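Local coordinates for protein molinate hydrolase (Gulosibacter molinativorax, PDB 4UB9) that hydrolyses the thiocarbamate pesticide molinate and binds zinc, as a member of the amidohydrolase family, at residues Val151-Arg155 and Arg167-Ala171; Glu262-Asp266 and Thr291-Arg295; Ile316-Leu320 and Ala364-Leu368; Cys376-Asp380 and Val485-Arg490; Pro415-Ile419 and Pro454-Ile458. All blocks are in the same frame, centred on the assembly; numbering follows the deposited sequence.

Contact 1 (Val151-Arg155 and Arg167-Ala171); sequences VTIAR and RIFFA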
# COMPACT_ATOMS: atom_id res chain seq x y z
N VAL A 151 2.70 33.21 0.41
CA VAL A 151 1.46 33.93 0.63
C VAL A 151 1.72 35.36 1.11
O VAL A 151 1.00 36.28 0.76
CB VAL A 151 0.50 33.18 1.56
CG1 VAL A 151 0.84 33.38 3.01
CG2 VAL A 151 -0.94 33.63 1.31
N THR A 152 2.77 35.54 1.89
CA THR A 152 3.20 36.87 2.32
C THR A 152 3.63 37.72 1.13
O THR A 152 3.14 38.82 0.90
CB THR A 152 4.40 36.79 3.30
OG1 THR A 152 3.99 36.08 4.46
CG2 THR A 152 4.88 38.17 3.72
N ILE A 153 4.53 37.16 0.33
CA ILE A 153 4.97 37.82 -0.92
C ILE A 153 3.78 38.29 -1.78
O ILE A 153 3.75 39.41 -2.28
CB ILE A 153 5.85 36.90 -1.76
CG1 ILE A 153 7.20 36.73 -1.05
CG2 ILE A 153 6.07 37.48 -3.15
CD1 ILE A 153 8.10 35.66 -1.61
N ALA A 154 2.82 37.39 -1.94
CA ALA A 154 1.69 37.60 -2.84
C ALA A 154 0.73 38.65 -2.29
O ALA A 154 0.25 39.51 -3.02
CB ALA A 154 0.94 36.32 -3.09
N ARG A 155 0.43 38.58 -1.00
CA ARG A 155 -0.50 39.57 -0.47
C ARG A 155 0.11 40.96 -0.52
O ARG A 155 -0.59 41.92 -0.81
CB ARG A 155 -1.04 39.24 0.90
CG ARG A 155 -0.31 39.81 2.04
CD ARG A 155 -1.22 40.52 2.96
NE ARG A 155 -1.01 40.08 4.32
CZ ARG A 155 0.10 40.23 5.06
NH1 ARG A 155 1.19 40.74 4.58
NH2 ARG A 155 0.09 39.82 6.32
N ARG A 167 -7.87 41.00 -2.71
CA ARG A 167 -6.95 41.24 -1.62
C ARG A 167 -7.00 40.03 -0.68
O ARG A 167 -8.02 39.33 -0.53
CB ARG A 167 -7.16 42.55 -0.89
CG ARG A 167 -8.24 42.58 0.14
CD ARG A 167 -8.25 43.93 0.87
NE ARG A 167 -8.57 45.01 -0.04
CZ ARG A 167 -9.74 45.21 -0.65
NH1 ARG A 167 -10.79 44.43 -0.44
NH2 ARG A 167 -9.87 46.24 -1.49
N ILE A 168 -5.85 39.78 -0.11
CA ILE A 168 -5.59 38.62 0.70
C ILE A 168 -5.31 38.96 2.13
O ILE A 168 -4.52 39.85 2.44
CB ILE A 168 -4.37 37.87 0.20
CG1 ILE A 168 -4.56 37.44 -1.24
CG2 ILE A 168 -4.11 36.63 1.05
CD1 ILE A 168 -3.30 36.88 -1.86
N PHE A 169 -5.93 38.20 3.01
CA PHE A 169 -5.51 38.10 4.40
C PHE A 169 -5.31 36.63 4.74
O PHE A 169 -6.07 35.78 4.32
CB PHE A 169 -6.55 38.72 5.33
CG PHE A 169 -6.78 40.15 5.04
CD1 PHE A 169 -5.81 41.11 5.33
CD2 PHE A 169 -7.99 40.56 4.44
CE1 PHE A 169 -6.01 42.47 5.03
CE2 PHE A 169 -8.19 41.90 4.13
CZ PHE A 169 -7.21 42.86 4.43
N PHE A 170 -4.28 36.34 5.54
CA PHE A 170 -3.93 34.96 5.79
C PHE A 170 -3.59 34.56 7.23
O PHE A 170 -3.23 35.38 8.05
CB PHE A 170 -2.82 34.56 4.85
CG PHE A 170 -1.57 35.32 5.05
CD1 PHE A 170 -0.75 35.03 6.14
CD2 PHE A 170 -1.16 36.26 4.15
CE1 PHE A 170 0.44 35.73 6.31
CE2 PHE A 170 0.02 36.96 4.31
CZ PHE A 170 0.84 36.70 5.39
N ALA A 171 -3.76 33.27 7.50
CA ALA A 171 -3.33 32.64 8.75
C ALA A 171 -1.92 32.13 8.71
O ALA A 171 -1.30 31.89 9.75
CB ALA A 171 -4.21 31.44 9.08
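Arg-155 NE and Phe-170 N both reach for one oxygen, OD2 of Asp-237, the first as a salt bridge and the second as a hydrogen bond, and this shared anchor ties the arginine side chain to the backbone of the strand beside it. The guanidinium of Arg-155 and the ring of Phe-170 lie only 21° from parallel. The ring reaches the guanidinium only with a corner: CE2 of Phe-170 lies over one guanidinium face, near its rim, 3.3 Å from NE of Arg-155. At the edge of the same guanidinium comes the carbonyl oxygen of Ile-168, whose O lies 3.4 Å from Arg-155 CD. The contact belongs to a beta-alpha-beta crossover of the TIM barrel, in which helix 148-159 links the parallel strands 138-143 and 167-170 and lies back over the second of them. With its CG between the backbone N and the carbonyl carbon (chi1 63°), Phe-170 turns a ring face to the helix, and Val-151 CG1 rests 3.6 Å from the ring centroid in a CH-pi contact. Thr-152 OG1 passes CZ of Phe-170 at 3.3 Å, but its hydrogen bond goes to Leu-148 O. Replacing Arg-155 by an alanine removes the guanidinium and is likely to cost Asp-237 this salt bridge and leave the ring of Phe-170 freer to shift. Nearer the start of the strand, CB of Ile-168 meets CB of Arg-155 at 3.7 Å, and Ile-168 CD1 lies loosely beside Ala-154 CB.

Contact 2 (Glu262-Asp266 and Thr291-Arg295); sequences ERVLD and TAIER
Arg-295 NH2 is held between two carboxylates one helical turn apart, Glu-262 and Asp-266, and the three residues form a salt-bridge network. Its bond to Asp-266 OD1 is short, 2.7 Å, but bent, with an N-H...O angle of 134°; the oxygen is met on its syn side, off the carboxylate plane. The bond from Arg-295 NH2 to Glu-262 OE1 is longer, 3.2 Å, yet much straighter at 168°. That oxygen lies in the guanidinium plane, although the nitrogen stands above the plane of the carboxylate. A further bond, from Arg-295 NE to the same OD1 of Asp-266, is weak. The arginine gets there by a fold in its chain, bent at chi2 (-58°), which turns the guanidinium across the gap between the helices.

The close packing lies on the buried side. Leu-265 CD2 touches Thr-291 CG2 at 3.7 Å and also lies over one guanidinium face, 4.0 Å from Arg-295 NH2. By contrast, Asp-266 is exposed, and the hydroxyl of Thr-291 gives its hydrogen bond to Glu-287 O, within its own helix. With a serine in place of Arg-295 the carboxylates of Glu-262 and Asp-266 would probably lose the charge they share, and Leu-265 the flat group beside its CD2.

The contact joins two successive barrel helices. Val-264 turns to helix 221-232, Ala-292 packs on strand 299-301, Ile-293 reaches helix 313-322, and Arg-263 forms a salt bridge with Glu-287 of the third subunit.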
# COMPACT_ATOMS: atom_id res chain seq x y z
N GLU A 262 -5.72 20.94 27.17
CA GLU A 262 -6.44 22.23 27.38
C GLU A 262 -5.50 23.31 27.86
O GLU A 262 -5.56 24.45 27.47
CB GLU A 262 -7.73 22.05 28.21
CG GLU A 262 -8.67 21.10 27.40
CD GLU A 262 -10.15 21.47 27.30
OE1 GLU A 262 -10.52 22.60 27.64
OE2 GLU A 262 -10.93 20.61 26.81
N ARG A 263 -4.60 22.89 28.70
CA ARG A 263 -3.54 23.74 29.22
C ARG A 263 -2.68 24.38 28.12
O ARG A 263 -2.36 25.56 28.15
CB ARG A 263 -2.67 22.80 30.03
CG ARG A 263 -1.64 23.41 30.91
CD ARG A 263 -1.29 22.37 31.95
NE ARG A 263 -0.13 21.56 31.57
CZ ARG A 263 0.95 21.38 32.34
NH1 ARG A 263 1.03 21.93 33.52
NH2 ARG A 263 1.96 20.65 31.92
N VAL A 264 -2.30 23.57 27.15
CA VAL A 264 -1.45 24.05 26.04
C VAL A 264 -2.29 24.88 25.07
O VAL A 264 -1.88 25.89 24.53
CB VAL A 264 -0.77 22.88 25.30
CG1 VAL A 264 -0.20 23.33 23.96
CG2 VAL A 264 0.34 22.28 26.17
N LEU A 265 -3.53 24.45 24.91
CA LEU A 265 -4.48 25.22 24.11
C LEU A 265 -4.68 26.62 24.69
O LEU A 265 -4.68 27.62 24.00
CB LEU A 265 -5.81 24.46 24.02
CG LEU A 265 -6.86 25.06 23.11
CD1 LEU A 265 -6.35 25.27 21.71
CD2 LEU A 265 -8.06 24.12 23.11
N ASP A 266 -4.80 26.68 26.00
CA ASP A 266 -4.87 27.99 26.70
C ASP A 266 -3.66 28.88 26.41
O ASP A 266 -3.80 30.07 26.19
CB ASP A 266 -5.07 27.80 28.20
CG ASP A 266 -6.47 27.21 28.54
OD1 ASP A 266 -7.40 27.19 27.67
OD2 ASP A 266 -6.63 26.75 29.71
N THR A 291 -15.42 23.10 22.68
CA THR A 291 -14.16 23.68 23.18
C THR A 291 -13.86 24.99 22.50
O THR A 291 -13.40 25.95 23.11
CB THR A 291 -13.01 22.68 23.02
OG1 THR A 291 -13.22 21.57 23.90
CG2 THR A 291 -11.68 23.29 23.31
N ALA A 292 -14.13 25.03 21.20
CA ALA A 292 -13.89 26.26 20.44
C ALA A 292 -14.82 27.40 20.91
O ALA A 292 -14.43 28.57 21.01
CB ALA A 292 -14.08 26.01 18.97
N ILE A 293 -16.04 27.04 21.14
CA ILE A 293 -17.05 27.99 21.62
C ILE A 293 -16.64 28.56 22.98
O ILE A 293 -16.70 29.76 23.21
CB ILE A 293 -18.40 27.28 21.75
CG1 ILE A 293 -19.01 27.05 20.37
CG2 ILE A 293 -19.37 28.12 22.57
CD1 ILE A 293 -20.17 26.08 20.36
N GLU A 294 -16.18 27.68 23.85
CA GLU A 294 -15.76 28.08 25.18
C GLU A 294 -14.52 28.96 25.19
O GLU A 294 -14.23 29.58 26.18
CB GLU A 294 -15.55 26.85 26.08
CG GLU A 294 -16.87 26.24 26.57
CD GLU A 294 -17.77 27.23 27.31
OE1 GLU A 294 -17.25 27.96 28.18
OE2 GLU A 294 -18.99 27.28 27.06
N ARG A 295 -13.79 29.02 24.08
CA ARG A 295 -12.68 29.97 23.92
C ARG A 295 -13.10 31.23 23.17
O ARG A 295 -12.26 32.03 22.79
CB ARG A 295 -11.53 29.32 23.14
CG ARG A 295 -10.95 28.04 23.74
CD ARG A 295 -10.46 28.32 25.11
NE ARG A 295 -9.61 27.28 25.69
CZ ARG A 295 -10.05 26.11 26.14
NH1 ARG A 295 -11.32 25.74 25.96
NH2 ARG A 295 -9.19 25.32 26.76

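Contact 3 (Ile316-Leu320 and Ala364-Leu368); sequences IEKLL and AGVPL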
# COMPACT_ATOMS: atom_id res chain seq x y z
N ILE A 316 -26.12 24.67 20.19
CA ILE A 316 -26.71 25.70 19.35
C ILE A 316 -27.07 26.89 20.19
O ILE A 316 -26.84 28.06 19.80
CB ILE A 316 -27.93 25.18 18.60
CG1 ILE A 316 -27.47 24.27 17.45
CG2 ILE A 316 -28.74 26.32 18.05
CD1 ILE A 316 -28.60 23.52 16.77
N GLU A 317 -27.62 26.63 21.38
CA GLU A 317 -28.00 27.74 22.30
C GLU A 317 -26.82 28.58 22.77
O GLU A 317 -26.90 29.80 22.84
CB GLU A 317 -28.78 27.19 23.49
CG GLU A 317 -30.24 26.93 23.14
CD GLU A 317 -30.83 25.83 24.04
OE1 GLU A 317 -31.78 25.15 23.60
OE2 GLU A 317 -30.32 25.62 25.17
N LYS A 318 -25.69 27.93 22.98
CA LYS A 318 -24.46 28.70 23.25
C LYS A 318 -24.06 29.62 22.09
O LYS A 318 -23.56 30.72 22.31
CB LYS A 318 -23.29 27.79 23.52
CG LYS A 318 -23.37 27.01 24.80
CD LYS A 318 -22.01 26.43 25.16
CE LYS A 318 -22.11 25.36 26.23
NZ LYS A 318 -20.74 25.05 26.74
N LEU A 319 -24.24 29.14 20.87
CA LEU A 319 -23.86 29.94 19.71
C LEU A 319 -24.74 31.19 19.64
O LEU A 319 -24.27 32.30 19.32
CB LEU A 319 -24.01 29.13 18.41
CG LEU A 319 -22.96 28.06 18.16
CD1 LEU A 319 -23.34 27.16 16.99
CD2 LEU A 319 -21.60 28.67 17.89
N LEU A 320 -26.01 30.98 19.90
CA LEU A 320 -26.99 32.08 19.89
C LEU A 320 -26.70 33.06 21.02
O LEU A 320 -26.59 34.25 20.81
CB LEU A 320 -28.40 31.53 20.05
CG LEU A 320 -28.88 30.78 18.81
CD1 LEU A 320 -30.18 30.05 19.11
CD2 LEU A 320 -29.04 31.68 17.58
N ALA A 364 -32.17 27.62 13.18
CA ALA A 364 -32.04 28.32 14.46
C ALA A 364 -31.52 29.75 14.31
O ALA A 364 -31.45 30.48 15.27
CB ALA A 364 -31.17 27.53 15.42
N GLY A 365 -31.10 30.12 13.11
CA GLY A 365 -30.60 31.47 12.84
C GLY A 365 -29.27 31.82 13.51
O GLY A 365 -29.04 32.95 13.88
N VAL A 366 -28.37 30.86 13.64
CA VAL A 366 -27.06 31.18 14.18
C VAL A 366 -26.28 32.00 13.17
O VAL A 366 -26.58 31.99 12.00
CB VAL A 366 -26.23 29.94 14.55
CG1 VAL A 366 -27.02 29.02 15.47
CG2 VAL A 366 -25.78 29.19 13.30
N PRO A 367 -25.30 32.77 13.64
CA PRO A 367 -24.52 33.59 12.71
C PRO A 367 -23.59 32.73 11.83
O PRO A 367 -22.80 31.91 12.36
CB PRO A 367 -23.69 34.49 13.65
CG PRO A 367 -24.37 34.42 14.97
CD PRO A 367 -24.97 33.07 15.05
N LEU A 368 -23.67 32.94 10.52
CA LEU A 368 -23.03 32.05 9.56
C LEU A 368 -22.16 32.81 8.62
O LEU A 368 -22.52 33.86 8.11
CB LEU A 368 -24.11 31.26 8.75
CG LEU A 368 -24.88 30.22 9.57
CD1 LEU A 368 -26.17 29.79 8.90
CD2 LEU A 368 -24.00 29.00 9.84
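Leu-320 and Val-366 bring their CA atoms to 5.8 Å where helix 313-322 passes the end of helix 353-363, whose chain leaves helical geometry at Gly-365, with positive phi (68°) and two bonds back into the last turn, a Schellman motif. After this helix end the chain runs on into strand 368-370, with Val-366 beside the neighbouring helix. CG1 of Val-366, anti to its carbonyl carbon (chi1 -53°), is the atom that does the touching: it lies 4.0 Å from Leu-320 CD2, 4.1 Å from Ile-316 CG2 and 4.2 Å from Leu-319 CB, reaching the helix at three residues. Ile-316 and Val-366 cross nearly at right angles. CG2 of Ile-316 also meets the methyl of Ala-364, with its CB at 3.8 Å. Leu-320 CD2 lies by the turn itself, 3.5 Å from the carbonyl oxygen of Ala-364, while Pro-367 continues past Leu-319 to a backbone bond with Ser-326. Met-361 of helix 353-363 adds to the apolar surface around Leu-319 and Val-366. No hydrogen bond or ion pair spans the two segments, so the fit rests on methyl groups and on the shape of the turn, with neither direction nor charge fixing it.

Contact 4 (Cys376-Asp380 and Val485-Arg490); sequences CTDPD and VTAYPR
Charge gathers at Arg-490, whose extended chain brings the guanidinium end-on to Asp-378: NH1 bonds OD1 and NH2 bonds OD2, both at 2.8 Å between Arg-490 and Asp-378. The two bonds differ in approach. OD1 uses its syn lone pair, whereas OD2 is met from above the carboxylate plane, in keeping with the 50° between the carboxylate and guanidinium planes. Arg-490 NH1 also sends a weak bond to OD2 of Asp-380, completing a salt-bridge network in which one cation serves two acids.

A hydrogen bond from an uncharged donor adds to this: the hydroxyl of Tyr-488 donates to Asp-380 OD1 over 2.6 Å, meeting it on the anti side. The same OD1 forms a salt bridge with Arg-203 of the second subunit, so the network continues into the tetramer interface.

Asp-378 is also the N-cap of helix 379-383: its OD1 accepts from Asp-380 N at 2.9 Å while holding Arg-490 NH1. A segment near the C-terminus of the chain is thereby tied to the start of a helix over a hundred residues earlier.

The packing contacts centre on Pro-379. Its CB stands over the middle of the Tyr-488 ring, 3.6 Å from the centroid and 14° off the normal, a CH-pi contact. Its CG lies over one face of the Arg-490 guanidinium. Further along, Val-485 CG2 lies 3.9 Å from Pro-379 CD, and Thr-486 CG2 touches Cys-376 SG at 3.8 Å; the Thr-486 hydroxyl is engaged by Glu-128.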
# COMPACT_ATOMS: atom_id res chain seq x y z
N CYS A 376 -7.59 26.67 -6.55
CA CYS A 376 -7.48 26.61 -8.00
C CYS A 376 -6.81 25.29 -8.37
O CYS A 376 -5.58 25.13 -8.40
CB CYS A 376 -6.74 27.82 -8.53
SG CYS A 376 -6.41 27.66 -10.30
N THR A 377 -7.66 24.33 -8.67
CA THR A 377 -7.25 22.95 -8.85
C THR A 377 -6.53 22.71 -10.17
O THR A 377 -6.90 23.22 -11.21
CB THR A 377 -8.47 22.01 -8.78
OG1 THR A 377 -9.21 22.34 -7.60
CG2 THR A 377 -8.05 20.53 -8.70
N ASP A 378 -5.47 21.92 -10.09
CA ASP A 378 -4.66 21.66 -11.28
C ASP A 378 -5.52 21.04 -12.38
O ASP A 378 -6.25 20.08 -12.13
CB ASP A 378 -3.50 20.71 -10.94
CG ASP A 378 -2.46 20.64 -12.04
OD1 ASP A 378 -2.65 19.83 -12.98
OD2 ASP A 378 -1.45 21.35 -11.96
N PRO A 379 -5.38 21.53 -13.61
CA PRO A 379 -6.20 21.00 -14.73
C PRO A 379 -6.00 19.55 -15.03
O PRO A 379 -6.95 18.88 -15.40
CB PRO A 379 -5.77 21.83 -15.91
CG PRO A 379 -4.49 22.50 -15.51
CD PRO A 379 -4.54 22.65 -14.03
N ASP A 380 -4.83 19.01 -14.78
CA ASP A 380 -4.66 17.54 -14.92
C ASP A 380 -5.55 16.77 -13.97
O ASP A 380 -6.05 15.68 -14.29
CB ASP A 380 -3.22 17.07 -14.74
CG ASP A 380 -2.37 17.27 -15.95
OD1 ASP A 380 -2.89 17.28 -17.09
OD2 ASP A 380 -1.15 17.37 -15.77
N VAL A 485 -0.94 27.78 -13.46
CA VAL A 485 -1.51 26.43 -13.26
C VAL A 485 -2.64 26.16 -14.23
O VAL A 485 -2.80 25.03 -14.69
CB VAL A 485 -1.83 26.02 -11.78
CG1 VAL A 485 -1.48 27.07 -10.78
CG2 VAL A 485 -3.22 25.47 -11.61
N THR A 486 -3.37 27.21 -14.60
CA THR A 486 -4.48 27.04 -15.57
C THR A 486 -4.05 26.97 -17.02
O THR A 486 -4.85 26.67 -17.87
CB THR A 486 -5.57 28.13 -15.45
OG1 THR A 486 -4.97 29.42 -15.60
CG2 THR A 486 -6.25 27.99 -14.13
N ALA A 487 -2.79 27.27 -17.30
CA ALA A 487 -2.25 27.05 -18.66
C ALA A 487 -2.47 25.62 -19.09
O ALA A 487 -2.02 24.69 -18.45
CB ALA A 487 -0.78 27.42 -18.75
N TYR A 488 -3.17 25.47 -20.20
CA TYR A 488 -3.58 24.16 -20.66
C TYR A 488 -3.98 24.20 -22.12
O TYR A 488 -4.61 25.15 -22.55
CB TYR A 488 -4.77 23.68 -19.84
CG TYR A 488 -4.79 22.20 -19.55
CD1 TYR A 488 -3.75 21.60 -18.83
CD2 TYR A 488 -5.85 21.40 -19.96
CE1 TYR A 488 -3.76 20.24 -18.55
CE2 TYR A 488 -5.87 20.05 -19.68
CZ TYR A 488 -4.81 19.47 -18.97
OH TYR A 488 -4.82 18.14 -18.64
N PRO A 489 -3.67 23.15 -22.90
CA PRO A 489 -2.97 21.92 -22.54
C PRO A 489 -1.49 22.15 -22.34
O PRO A 489 -1.00 23.22 -22.59
CB PRO A 489 -3.16 21.01 -23.76
CG PRO A 489 -4.16 21.70 -24.61
CD PRO A 489 -4.07 23.15 -24.31
N ARG A 490 -0.81 21.12 -21.91
CA ARG A 490 0.60 21.23 -21.55
C ARG A 490 1.47 20.57 -22.60
O ARG A 490 1.41 19.38 -22.78
CB ARG A 490 0.84 20.60 -20.17
CG ARG A 490 0.45 21.56 -19.03
CD ARG A 490 0.22 20.84 -17.70
NE ARG A 490 -0.18 21.77 -16.63
CZ ARG A 490 -0.66 21.40 -15.45
NH1 ARG A 490 -0.81 20.11 -15.12
NH2 ARG A 490 -1.00 22.33 -14.57

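Contact 5 (Pro415-Ile419 and Pro454-Ile458); sequences PMAAI and PLADI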
# COMPACT_ATOMS: atom_id res chain seq x y z
N PRO A 415 -32.29 33.92 1.00
CA PRO A 415 -31.33 34.50 0.07
C PRO A 415 -30.58 35.71 0.56
O PRO A 415 -29.39 35.86 0.27
CB PRO A 415 -32.20 34.88 -1.16
CG PRO A 415 -33.29 33.88 -1.15
CD PRO A 415 -33.56 33.58 0.33
N MET A 416 -31.26 36.61 1.25
CA MET A 416 -30.57 37.81 1.75
C MET A 416 -29.49 37.40 2.79
O MET A 416 -28.41 37.97 2.84
CB MET A 416 -31.53 38.81 2.38
CG MET A 416 -30.84 40.10 2.83
SD MET A 416 -30.21 40.99 1.39
CE MET A 416 -29.43 42.44 2.01
N ALA A 417 -29.85 36.48 3.66
CA ALA A 417 -28.93 36.03 4.71
C ALA A 417 -27.69 35.30 4.07
O ALA A 417 -26.56 35.47 4.52
CB ALA A 417 -29.65 35.13 5.70
N ALA A 418 -27.93 34.51 3.04
CA ALA A 418 -26.87 33.94 2.25
C ALA A 418 -25.93 34.98 1.66
O ALA A 418 -24.72 34.80 1.64
CB ALA A 418 -27.42 33.07 1.12
N ILE A 419 -26.48 36.07 1.15
CA ILE A 419 -25.62 37.11 0.55
C ILE A 419 -24.78 37.75 1.61
O ILE A 419 -23.63 38.09 1.37
CB ILE A 419 -26.45 38.19 -0.17
CG1 ILE A 419 -27.08 37.57 -1.42
CG2 ILE A 419 -25.58 39.37 -0.59
CD1 ILE A 419 -28.19 38.39 -2.04
N PRO A 454 -30.60 38.58 -7.41
CA PRO A 454 -30.16 37.48 -6.55
C PRO A 454 -31.15 37.11 -5.46
O PRO A 454 -31.17 35.98 -5.02
CB PRO A 454 -28.87 38.00 -5.95
CG PRO A 454 -28.95 39.49 -6.03
CD PRO A 454 -29.80 39.81 -7.21
N LEU A 455 -32.03 38.04 -5.09
CA LEU A 455 -33.07 37.72 -4.11
C LEU A 455 -34.20 36.92 -4.67
O LEU A 455 -34.91 36.22 -3.95
CB LEU A 455 -33.62 39.00 -3.51
CG LEU A 455 -32.50 39.80 -2.81
CD1 LEU A 455 -32.96 41.19 -2.45
CD2 LEU A 455 -32.00 39.05 -1.56
N ALA A 456 -34.43 37.03 -5.97
CA ALA A 456 -35.50 36.26 -6.62
C ALA A 456 -35.03 34.84 -6.86
O ALA A 456 -35.81 33.89 -6.83
CB ALA A 456 -35.87 36.90 -7.96
N ASP A 457 -33.75 34.73 -7.19
CA ASP A 457 -33.09 33.43 -7.46
C ASP A 457 -31.59 33.55 -7.18
O ASP A 457 -30.89 34.35 -7.82
CB ASP A 457 -33.35 33.00 -8.90
CG ASP A 457 -32.78 31.63 -9.21
OD1 ASP A 457 -31.84 31.14 -8.52
OD2 ASP A 457 -33.29 31.05 -10.21
N ILE A 458 -31.13 32.77 -6.21
CA ILE A 458 -29.78 32.91 -5.68
C ILE A 458 -28.70 32.56 -6.71
O ILE A 458 -27.62 33.19 -6.76
CB ILE A 458 -29.60 32.12 -4.36
CG1 ILE A 458 -28.33 32.56 -3.65
CG2 ILE A 458 -29.64 30.63 -4.61
CD1 ILE A 458 -28.34 34.01 -3.17
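The first turn of helix 415-421 rests on the connection between strands 447-450 and 464-469, with Pro-415 over Leu-455, their CA atoms 5.6 Å apart. Every atom pair here is a van der Waals one. Leu-455 supplies a single methyl, CD2, which slips in beside the helix: it is 3.8 Å from Met-416 N and 4.0 Å from Met-416 SD. The methionine can offer that sulfur because its chain, with CG anti to the backbone N (chi1 -176°), bends at chi2 (66°). One turn on, Ile-419 crosses both Leu-455 and Pro-454 at nearly a right angle; its CD1 lies 3.9 Å from Leu-455 CD2 and 4.0 Å from Pro-454 CB, so a single methyl is shared by two partners.

The two strands joined by the connection are antiparallel neighbours, and 447-450 in turn pairs antiparallel with strand 88-95. The contact thus lies where helix 415-421 comes up against these paired strands: Ile-419 also touches Leu-90 and Pro-454 touches Trp-88, both on strand 88-95.

On its other flank Ile-458 runs alongside Ile-419 in the opposite sense. Its CG1 is anti to the backbone N (chi1 -166°), and this carries CD1 to 4.2 Å from Ile-419 CG1 and to 4.0 Å from the carbonyl oxygen of Pro-415. Ala-418 CB makes a looser approach to Ile-458 CD1. Met-405 and Val-409 of helix 400-410 pack against both Ala-418 and Ile-458, while a loop residue, Ile-44, touches Met-416 and Leu-455.

Only contacts 2 and 3 touch: Glu-294 OE2 and Lys-318 NZ form a salt bridge of 2.9 Å, and Ile-293 CD1 packs on Leu-319 CD2, linking helices 286-294 and 313-322. Contact 5 comes next in proximity, its nearest atoms about 6 Å from those of contact 3. Contacts 2 and 4 lie on opposite sides of the chain's centre, with centres about 41 Å apart. Contact 1, the most central, comes within about 12 Å of contact 4 between nearest atoms. Along the sequence, contact 5 is nested in the loop closed by contact 4. The zinc site, with His-282 and His-302, is approached by contact 2, where the side chain of Leu-265 lies about 10 Å from that of His-282.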